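AP-4 complex accessory subunit Tepsin (Equus caballus, PDB 5WF2) probably associates with the adapter-like complex AP-4 and may thereby take part in vesicular trafficking of proteins at the trans-Golgi network. Local coordinates at residues A[50-60]-A[84-94]; A[60-71]-A[98-106]. All coordinates share one frame; numbering follows the deposited sequence. Where two conformers were deposited one is given.

Contact 1 (A[50-60]-A[84-94]); sequences FVKECGLLNCE and AVASLGCTDLL
Leu-93 slots its CD1 methyl between two cysteines of segment 50-60, 3.4 Å from Cys-59 SG and 3.7 Å from Cys-54 CB, while its CD2 methyl lies near the backbone of Gly-55. Leu-88 brings CD1 to the same sulfur, and the branch carbon of Leu-94 packs on Cys-59 CB. One turn earlier on helix 44-56, Val-51 and Thr-91 meet tip to tip, Val-51 CG1 lying 3.7 Å from Thr-91 CG2. The first torsion of Phe-50, with CG anti to the backbone N (chi1 175°), swings the ring toward helix 75-89, where one face meets Ala-84 CB in a CH-pi contact, the carbon 4.1 Å from the ring centroid.

Behind these contacts, Thr-91 orders the chain as it leaves helix 75-89. Its OG1 donates to Leu-88 O at 2.9 Å, in the carbonyl plane on a lone pair, and accepts from Leu-93 N at 3.0 Å, closing an ST turn. A valine in its place would probably leave Leu-93 N without its acceptor and Leu-88 O with one donor fewer, so that the turn presenting Leu-93 is less firmly held.

The whole is helix-helix packing of an all-helical VHS/ENTH-like domain: the segments 50-56 of helix 44-56 and 84-89 of helix 75-89 cross at -66°, Cys-59 brings in the start of helix 59-68, and the loop after helix 75-89 extends the apolar interface.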
loop_
_atom_site.group_PDB
_atom_site.type_symbol
_atom_site.label_atom_id
_atom_site.label_comp_id
_atom_site.label_asym_id
_atom_site.label_seq_id
_atom_site.Cartn_x
_atom_site.Cartn_y
_atom_site.Cartn_z
ATOM N N PHE A 50 -0.772 1.896 -11.709
ATOM C CA PHE A 50 -0.601 0.908 -10.652
ATOM C C PHE A 50 -1.841 0.029 -10.529
ATOM O O PHE A 50 -1.740 -1.206 -10.523
ATOM C CB PHE A 50 -0.296 1.599 -9.317
ATOM C CG PHE A 50 -0.216 0.636 -8.155
ATOM C CD1 PHE A 50 0.854 -0.218 -8.026
ATOM C CD2 PHE A 50 -1.211 0.603 -7.199
ATOM C CE1 PHE A 50 0.925 -1.112 -6.964
ATOM C CE2 PHE A 50 -1.147 -0.292 -6.126
ATOM C CZ PHE A 50 -0.086 -1.140 -6.012
ATOM N N VAL A 51 -3.023 0.652 -10.478
ATOM C CA VAL A 51 -4.273 -0.096 -10.340
ATOM C C VAL A 51 -4.533 -1.001 -11.548
ATOM O O VAL A 51 -5.002 -2.140 -11.404
ATOM C CB VAL A 51 -5.413 0.896 -10.110
ATOM C CG1 VAL A 51 -6.745 0.215 -10.242
ATOM C CG2 VAL A 51 -5.242 1.474 -8.747
ATOM N N LYS A 52 -4.280 -0.504 -12.749
ATOM C CA LYS A 52 -4.448 -1.326 -13.949
ATOM C C LYS A 52 -3.579 -2.571 -13.880
ATOM O O LYS A 52 -4.062 -3.693 -14.101
ATOM C CB LYS A 52 -4.108 -0.494 -15.186
ATOM C CG LYS A 52 -4.046 -1.309 -16.464
ATOM C CD LYS A 52 -4.298 -0.433 -17.669
ATOM C CE LYS A 52 -3.800 -1.095 -18.946
ATOM N NZ LYS A 52 -2.435 -0.609 -19.351
ATOM N N GLU A 53 -2.306 -2.397 -13.507
ATOM C CA GLU A 53 -1.399 -3.535 -13.421
ATOM C C GLU A 53 -1.793 -4.480 -12.302
ATOM O O GLU A 53 -1.692 -5.699 -12.451
ATOM C CB GLU A 53 0.031 -3.050 -13.204
ATOM C CG GLU A 53 0.673 -2.381 -14.403
ATOM C CD GLU A 53 0.648 -3.250 -15.652
ATOM O OE1 GLU A 53 1.014 -4.441 -15.553
ATOM O OE2 GLU A 53 0.245 -2.739 -16.724
ATOM N N CYS A 54 -2.200 -3.942 -11.150
ATOM C CA CYS A 54 -2.721 -4.801 -10.089
ATOM C C CYS A 54 -3.790 -5.751 -10.604
ATOM O O CYS A 54 -3.827 -6.923 -10.221
ATOM C CB CYS A 54 -3.317 -3.964 -8.964
ATOM S SG CYS A 54 -2.091 -3.313 -7.884
ATOM N N GLY A 55 -4.699 -5.243 -11.428
ATOM C CA GLY A 55 -5.751 -6.067 -11.994
ATOM C C GLY A 55 -5.239 -7.231 -12.792
ATOM O O GLY A 55 -5.973 -8.206 -12.979
ATOM N N LEU A 56 -3.998 -7.161 -13.272
ATOM C CA LEU A 56 -3.451 -8.223 -14.101
ATOM C C LEU A 56 -2.583 -9.193 -13.318
ATOM O O LEU A 56 -2.272 -10.273 -13.827
ATOM C CB LEU A 56 -2.641 -7.611 -15.268
ATOM C CG LEU A 56 -3.465 -6.720 -16.206
ATOM C CD1 LEU A 56 -2.592 -5.964 -17.239
ATOM C CD2 LEU A 56 -4.542 -7.531 -16.914
ATOM N N LEU A 57 -2.183 -8.832 -12.108
ATOM C CA LEU A 57 -1.302 -9.623 -11.279
ATOM C C LEU A 57 -2.083 -10.098 -10.049
ATOM O O LEU A 57 -3.319 -9.988 -9.987
ATOM C CB LEU A 57 -0.069 -8.788 -10.919
ATOM C CG LEU A 57 0.738 -8.194 -12.091
ATOM C CD1 LEU A 57 1.674 -7.143 -11.591
ATOM C CD2 LEU A 57 1.498 -9.309 -12.780
ATOM N N ASN A 58 -1.365 -10.634 -9.067
ATOM C CA ASN A 58 -1.987 -11.115 -7.837
ATOM C C ASN A 58 -2.034 -9.952 -6.851
ATOM O O ASN A 58 -0.995 -9.550 -6.323
ATOM C CB ASN A 58 -1.197 -12.298 -7.282
ATOM C CG ASN A 58 -1.914 -12.990 -6.133
ATOM O OD1 ASN A 58 -1.963 -12.466 -5.047
ATOM N ND2 ASN A 58 -2.459 -14.174 -6.380
ATOM N N CYS A 59 -3.228 -9.405 -6.649
ATOM C CA CYS A 59 -3.427 -8.260 -5.769
ATOM C C CYS A 59 -2.946 -8.492 -4.343
ATOM O O CYS A 59 -2.296 -7.625 -3.757
ATOM C CB CYS A 59 -4.908 -7.873 -5.748
ATOM S SG CYS A 59 -5.405 -6.765 -7.087
ATOM N N GLU A 60 -3.259 -9.654 -3.780
ATOM C CA GLU A 60 -2.863 -9.934 -2.411
ATOM C C GLU A 60 -1.348 -9.918 -2.269
ATOM O O GLU A 60 -0.806 -9.349 -1.314
ATOM C CB GLU A 60 -3.453 -11.273 -1.948
ATOM C CG GLU A 60 -2.980 -11.615 -0.590
ATOM C CD GLU A 60 -3.686 -12.796 0.037
ATOM O OE1 GLU A 60 -4.613 -13.364 -0.599
ATOM O OE2 GLU A 60 -3.266 -13.139 1.166
ATOM N N ALA A 84 -0.283 3.805 -2.449
ATOM C CA ALA A 84 -0.648 2.672 -3.282
ATOM C C ALA A 84 -1.683 1.805 -2.577
ATOM O O ALA A 84 -2.608 1.316 -3.221
ATOM C CB ALA A 84 0.579 1.851 -3.644
ATOM N N VAL A 85 -1.523 1.609 -1.261
ATOM C CA VAL A 85 -2.522 0.906 -0.443
ATOM C C VAL A 85 -3.871 1.607 -0.533
ATOM O O VAL A 85 -4.895 0.972 -0.765
ATOM C CB VAL A 85 -2.049 0.800 1.022
ATOM C CG1 VAL A 85 -3.194 0.267 1.927
ATOM C CG2 VAL A 85 -0.820 -0.068 1.166
ATOM N N ALA A 86 -3.892 2.933 -0.371
ATOM C CA ALA A 86 -5.140 3.688 -0.470
ATOM C C ALA A 86 -5.775 3.527 -1.841
ATOM O O ALA A 86 -6.986 3.311 -1.947
ATOM C CB ALA A 86 -4.888 5.159 -0.153
ATOM N N SER A 87 -4.976 3.646 -2.912
ATOM C CA SER A 87 -5.509 3.499 -4.267
ATOM C C SER A 87 -6.137 2.143 -4.462
ATOM O O SER A 87 -7.261 2.044 -4.964
ATOM C CB SER A 87 -4.417 3.749 -5.308
ATOM O OG SER A 87 -4.052 5.131 -5.317
ATOM N N LEU A 88 -5.418 1.071 -4.115
ATOM C CA LEU A 88 -5.989 -0.260 -4.229
ATOM C C LEU A 88 -7.230 -0.412 -3.357
ATOM O O LEU A 88 -8.199 -1.056 -3.762
ATOM C CB LEU A 88 -4.933 -1.294 -3.853
ATOM C CG LEU A 88 -5.230 -2.760 -4.032
ATOM C CD1 LEU A 88 -5.687 -3.065 -5.450
ATOM C CD2 LEU A 88 -3.925 -3.470 -3.744
ATOM N N GLY A 89 -7.243 0.207 -2.180
ATOM C CA GLY A 89 -8.420 0.115 -1.329
ATOM C C GLY A 89 -9.647 0.764 -1.937
ATOM O O GLY A 89 -10.777 0.372 -1.646
ATOM N N CYS A 90 -9.458 1.788 -2.749
ATOM C CA CYS A 90 -10.584 2.448 -3.400
ATOM C C CYS A 90 -11.014 1.767 -4.712
ATOM O O CYS A 90 -11.906 2.271 -5.392
ATOM C CB CYS A 90 -10.244 3.939 -3.588
ATOM S SG CYS A 90 -10.017 4.765 -1.975
ATOM N N THR A 91 -10.469 0.593 -5.043
ATOM C CA THR A 91 -10.967 -0.217 -6.141
ATOM C C THR A 91 -11.795 -1.361 -5.599
ATOM O O THR A 91 -11.938 -1.519 -4.405
ATOM C CB THR A 91 -9.835 -0.812 -6.967
ATOM O OG1 THR A 91 -9.322 -1.961 -6.288
ATOM C CG2 THR A 91 -8.712 0.158 -7.150
ATOM N N ASP A 92 -12.284 -2.218 -6.500
ATOM C CA ASP A 92 -12.991 -3.439 -6.125
ATOM C C ASP A 92 -12.154 -4.691 -6.391
ATOM O O ASP A 92 -12.703 -5.787 -6.528
ATOM C CB ASP A 92 -14.324 -3.540 -6.876
ATOM C CG ASP A 92 -14.132 -3.784 -8.352
ATOM O OD1 ASP A 92 -13.321 -3.069 -8.998
ATOM O OD2 ASP A 92 -14.781 -4.721 -8.874
ATOM N N LEU A 93 -10.831 -4.558 -6.470
ATOM C CA LEU A 93 -10.016 -5.715 -6.817
ATOM C C LEU A 93 -9.997 -6.732 -5.693
ATOM O O LEU A 93 -9.960 -7.940 -5.943
ATOM C CB LEU A 93 -8.604 -5.279 -7.142
ATOM C CG LEU A 93 -8.412 -4.501 -8.440
ATOM C CD1 LEU A 93 -6.969 -4.142 -8.622
ATOM C CD2 LEU A 93 -8.891 -5.307 -9.661
ATOM N N LEU A 94 -9.968 -6.269 -4.455
ATOM C CA LEU A 94 -10.190 -7.136 -3.314
ATOM C C LEU A 94 -11.339 -6.588 -2.496
ATOM O O LEU A 94 -11.546 -5.376 -2.455
ATOM C CB LEU A 94 -8.947 -7.234 -2.432
ATOM C CG LEU A 94 -7.809 -8.111 -2.943
ATOM C CD1 LEU A 94 -6.719 -8.058 -1.872
ATOM C CD2 LEU A 94 -8.250 -9.538 -3.198
#

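Contact 2 (A[60-71]-A[98-106]); sequences EAVLELLICHLG and HILLLTRPR
Ile-67 and Leu-63 meet Leu-102 in the apolar middle of this contact, where two nearly parallel helical segments, 60-68 and 98-106, lie side by side at 14°. Ile-67 pushes CD1 against the backbone carbonyl of Leu-102, with CD1 and Leu-102 O 3.3 Å apart. Its CG2 branch, anti to the backbone N, instead meets Arg-106 CB as the two side chains slide past each other in opposite directions. One turn earlier, in the conformer described, the CD2 methyl of Leu-63 is 3.8 Å from Leu-102 CD1 and equally near Ile-99 CG2; the Thr-103 side chain crosses that of Leu-63 at about a right angle, its CG2 touching both methyls.

Carboxylates flank the apolar strip. The extended chain of Glu-60 crosses Leu-102, laying CG against its CD1; Glu-64, bent at chi2, brings OE2 to within 3.6 Å of Leu-102 CD2. A water joins the Glu-60 end to His-98: it lies 2.7 Å from His-98 NE2, in the imidazole plane, and donates a weak bond to Glu-60 OE2.

The direct hydrogen bond comes at the opposite end. Arg-106 runs alongside Leu-70, CG against CD1, and its NH2 donates to Leu-70 O at 2.9 Å, almost straight (174°). The acceptor lies in the guanidinium plane, but the donor sits 42° out of the carbonyl plane. Gln-78 of helix 75-89 is a second donor to this oxygen, and Glu-109 forms a salt bridge with Arg-106 NH1.

Chemically, then, an apolar centre is finished by polar ends of unequal kind: one bridged through a water whose bond to Glu-60 is weak, the other fixed by an arginine whose aliphatic part packs while its guanidinium ties the turn after helix 59-68 to helix 96-111.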
loop_
_atom_site.group_PDB
_atom_site.type_symbol
_atom_site.label_atom_id
_atom_site.label_comp_id
_atom_site.label_asym_id
_atom_site.label_seq_id
_atom_site.Cartn_x
_atom_site.Cartn_y
_atom_site.Cartn_z
ATOM N N GLU A 60 -3.259 -9.654 -3.780
ATOM C CA GLU A 60 -2.863 -9.934 -2.411
ATOM C C GLU A 60 -1.348 -9.918 -2.269
ATOM O O GLU A 60 -0.806 -9.349 -1.314
ATOM C CB GLU A 60 -3.453 -11.273 -1.948
ATOM C CG GLU A 60 -2.980 -11.615 -0.590
ATOM C CD GLU A 60 -3.686 -12.796 0.037
ATOM O OE1 GLU A 60 -4.613 -13.364 -0.599
ATOM O OE2 GLU A 60 -3.266 -13.139 1.166
ATOM N N ALA A 61 -0.633 -10.501 -3.228
ATOM C CA ALA A 61 0.817 -10.491 -3.149
ATOM C C ALA A 61 1.365 -9.074 -3.274
ATOM O O ALA A 61 2.312 -8.712 -2.581
ATOM C CB ALA A 61 1.405 -11.395 -4.239
ATOM N N VAL A 62 0.787 -8.264 -4.155
ATOM C CA VAL A 62 1.160 -6.840 -4.238
ATOM C C VAL A 62 1.012 -6.152 -2.880
ATOM O O VAL A 62 1.894 -5.396 -2.434
ATOM C CB VAL A 62 0.305 -6.128 -5.300
ATOM C CG1 VAL A 62 0.538 -4.612 -5.211
ATOM C CG2 VAL A 62 0.637 -6.621 -6.705
ATOM N N LEU A 63 -0.127 -6.369 -2.227
ATOM C CA LEU A 63 -0.363 -5.764 -0.927
ATOM C C LEU A 63 0.642 -6.276 0.108
ATOM O O LEU A 63 1.154 -5.499 0.918
ATOM C CB LEU A 63 -1.811 -6.029 -0.492
ATOM C CG LEU A 63 -2.436 -5.180 0.626
ATOM C CD1 LEU A 63 -2.372 -3.723 0.257
ATOM C CD2 LEU A 63 -3.896 -5.565 0.893
ATOM N N GLU A 64 0.927 -7.574 0.122
ATOM C CA GLU A 64 1.927 -8.029 1.068
ATOM C C GLU A 64 3.285 -7.386 0.790
ATOM O O GLU A 64 4.031 -7.086 1.733
ATOM C CB GLU A 64 2.004 -9.556 1.069
ATOM C CG GLU A 64 0.772 -10.249 1.651
ATOM C CD GLU A 64 0.686 -10.185 3.163
ATOM O OE1 GLU A 64 1.718 -9.930 3.822
ATOM O OE2 GLU A 64 -0.427 -10.417 3.678
ATOM N N LEU A 65 3.614 -7.119 -0.475
ATOM C CA LEU A 65 4.893 -6.486 -0.785
ATOM C C LEU A 65 4.877 -5.005 -0.446
ATOM O O LEU A 65 5.886 -4.453 0.034
ATOM C CB LEU A 65 5.247 -6.725 -2.256
ATOM C CG LEU A 65 5.584 -8.201 -2.524
ATOM C CD1 LEU A 65 5.526 -8.560 -3.980
ATOM C CD2 LEU A 65 6.898 -8.488 -2.000
ATOM N N LEU A 66 3.731 -4.356 -0.601
ATOM C CA LEU A 66 3.618 -2.982 -0.138
ATOM C C LEU A 66 3.813 -2.915 1.356
ATOM O O LEU A 66 4.485 -2.022 1.855
ATOM C CB LEU A 66 2.257 -2.395 -0.521
ATOM C CG LEU A 66 2.086 -2.023 -1.995
ATOM C CD1 LEU A 66 0.603 -1.825 -2.285
ATOM C CD2 LEU A 66 2.900 -0.788 -2.329
ATOM N N ILE A 67 3.221 -3.854 2.093
ATOM C CA ILE A 67 3.394 -3.856 3.540
ATOM C C ILE A 67 4.866 -4.004 3.891
ATOM O O ILE A 67 5.360 -3.344 4.802
ATOM C CB ILE A 67 2.531 -4.953 4.192
ATOM C CG1 ILE A 67 1.048 -4.608 3.995
ATOM C CG2 ILE A 67 2.875 -5.066 5.698
ATOM C CD1 ILE A 67 0.061 -5.695 4.368
ATOM N N CYS A 68 5.591 -4.860 3.173
ATOM C CA CYS A 68 7.035 -4.965 3.381
ATOM C C CYS A 68 7.717 -3.616 3.241
ATOM O O CYS A 68 8.582 -3.269 4.052
ATOM C CB CYS A 68 7.633 -5.987 2.411
ATOM S SG CYS A 68 7.150 -7.647 2.817
ATOM N N HIS A 69 7.338 -2.824 2.243
ATOM C CA HIS A 69 7.949 -1.516 2.074
ATOM C C HIS A 69 7.493 -0.482 3.095
ATOM O O HIS A 69 7.950 0.662 3.018
ATOM C CB HIS A 69 7.682 -0.984 0.668
ATOM C CG HIS A 69 8.501 -1.657 -0.383
ATOM N ND1 HIS A 69 8.271 -2.952 -0.803
ATOM C CD2 HIS A 69 9.565 -1.215 -1.091
ATOM C CE1 HIS A 69 9.157 -3.277 -1.725
ATOM N NE2 HIS A 69 9.957 -2.241 -1.918
ATOM N N LEU A 70 6.608 -0.813 4.021
ATOM C CA LEU A 70 6.241 0.138 5.057
ATOM C C LEU A 70 7.205 0.107 6.220
ATOM O O LEU A 70 7.085 0.942 7.105
ATOM C CB LEU A 70 4.822 -0.124 5.583
ATOM C CG LEU A 70 3.746 0.164 4.545
ATOM C CD1 LEU A 70 2.400 -0.184 5.101
ATOM C CD2 LEU A 70 3.715 1.615 4.207
ATOM N N GLY A 71 8.152 -0.812 6.220
ATOM C CA GLY A 71 9.150 -0.877 7.274
ATOM C C GLY A 71 10.538 -1.011 6.690
ATOM O O GLY A 71 10.732 -1.643 5.647
ATOM N N HIS A 98 -11.251 -7.477 3.170
ATOM C CA HIS A 98 -10.043 -8.271 3.002
ATOM C C HIS A 98 -8.803 -7.393 2.987
ATOM O O HIS A 98 -7.770 -7.757 3.566
ATOM C CB HIS A 98 -10.144 -9.090 1.716
ATOM C CG HIS A 98 -9.253 -10.293 1.675
ATOM N ND1 HIS A 98 -9.372 -11.262 0.699
ATOM C CD2 HIS A 98 -8.236 -10.685 2.473
ATOM C CE1 HIS A 98 -8.460 -12.201 0.899
ATOM N NE2 HIS A 98 -7.747 -11.866 1.962
ATOM N N ILE A 99 -8.875 -6.225 2.349
ATOM C CA ILE A 99 -7.750 -5.294 2.430
ATOM C C ILE A 99 -7.512 -4.886 3.878
ATOM O O ILE A 99 -6.360 -4.853 4.330
ATOM C CB ILE A 99 -7.965 -4.082 1.508
ATOM C CG1 ILE A 99 -7.953 -4.572 0.050
ATOM C CG2 ILE A 99 -6.783 -3.140 1.602
ATOM C CD1 ILE A 99 -8.198 -3.495 -0.962
ATOM N N LEU A 100 -8.582 -4.679 4.639
ATOM C CA LEU A 100 -8.428 -4.317 6.044
ATOM C C LEU A 100 -7.792 -5.449 6.831
ATOM O O LEU A 100 -6.870 -5.226 7.623
ATOM C CB LEU A 100 -9.753 -3.938 6.643
ATOM C CG LEU A 100 -9.810 -3.614 8.148
ATOM C CD1 LEU A 100 -8.845 -2.513 8.534
ATOM C CD2 LEU A 100 -11.213 -3.251 8.474
ATOM N N LEU A 101 -8.300 -6.665 6.661
ATOM C CA LEU A 101 -7.687 -7.817 7.326
ATOM C C LEU A 101 -6.192 -7.863 7.091
ATOM O O LEU A 101 -5.417 -8.099 8.023
ATOM C CB LEU A 101 -8.365 -9.090 6.828
ATOM C CG LEU A 101 -7.917 -10.424 7.404
ATOM C CD1 LEU A 101 -9.052 -11.373 7.207
ATOM C CD2 LEU A 101 -6.656 -10.963 6.732
ATOM N N LEU A 102 -5.750 -7.652 5.842
ATOM C CA LEU A 102 -4.332 -7.747 5.549
ATOM C C LEU A 102 -3.532 -6.547 6.057
ATOM O O LEU A 102 -2.370 -6.712 6.428
ATOM C CB LEU A 102 -4.109 -7.896 4.056
ATOM C CG LEU A 102 -4.760 -9.169 3.468
ATOM C CD1 LEU A 102 -4.827 -9.093 1.946
ATOM C CD2 LEU A 102 -3.988 -10.398 3.942
ATOM N N THR A 103 -4.103 -5.356 6.049
ATOM C CA THR A 103 -3.307 -4.167 6.343
ATOM C C THR A 103 -3.450 -3.680 7.775
ATOM O O THR A 103 -2.635 -2.853 8.217
ATOM C CB THR A 103 -3.669 -3.010 5.393
ATOM O OG1 THR A 103 -5.036 -2.653 5.548
ATOM C CG2 THR A 103 -3.427 -3.404 3.943
ATOM N N ARG A 104 -4.465 -4.131 8.505
ATOM C CA ARG A 104 -4.722 -3.563 9.822
ATOM C C ARG A 104 -3.505 -3.553 10.729
ATOM O O ARG A 104 -3.257 -2.514 11.368
ATOM C CB ARG A 104 -5.877 -4.291 10.507
ATOM C CG ARG A 104 -6.037 -3.871 11.945
ATOM C CD ARG A 104 -6.944 -4.807 12.676
ATOM N NE ARG A 104 -8.355 -4.525 12.435
ATOM C CZ ARG A 104 -9.127 -5.247 11.637
ATOM N NH1 ARG A 104 -8.591 -6.260 10.971
ATOM N NH2 ARG A 104 -10.417 -4.945 11.508
ATOM N N PRO A 105 -2.728 -4.627 10.869
ATOM C CA PRO A 105 -1.632 -4.590 11.857
ATOM C C PRO A 105 -0.583 -3.535 11.590
ATOM O O PRO A 105 -0.172 -2.829 12.518
ATOM C CB PRO A 105 -1.047 -6.006 11.776
ATOM C CG PRO A 105 -2.168 -6.841 11.345
ATOM C CD PRO A 105 -2.944 -5.998 10.371
ATOM N N ARG A 106 -0.115 -3.418 10.352
ATOM C CA ARG A 106 0.920 -2.446 10.066
ATOM C C ARG A 106 0.363 -1.034 10.097
ATOM O O ARG A 106 1.022 -0.112 10.596
ATOM C CB ARG A 106 1.586 -2.737 8.729
ATOM C CG ARG A 106 2.823 -1.854 8.462
ATOM C CD ARG A 106 3.913 -1.946 9.616
ATOM N NE ARG A 106 5.046 -1.055 9.355
ATOM C CZ ARG A 106 5.799 -0.471 10.291
ATOM N NH1 ARG A 106 5.558 -0.661 11.583
ATOM N NH2 ARG A 106 6.778 0.356 9.928
HETATM O O HOH W 1 -5.961 -13.894 1.992
#

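The centres of contacts 1 and 2 lie about 12 Å apart, and helix 59-68 serves both, with Glu-60 common to the two. Along the chain the segments alternate: 50-60, 60-71, 84-94, 98-106, so neither contact closes before the other begins. Helices 75-89 and 96-111, which supply the later segments, are consecutive. The contacts also touch directly: Val-62 packs on Phe-50, Leu-66 on Ala-84, and Ile-99 reaches the backbone of Leu-88 and Gly-89. Together they pack four successive helices against one another within tepsin's VHS/ENTH-like domain, one part of the longer AP-4 accessory protein, and exemplify how helices that are not neighbours in sequence are joined through side chains.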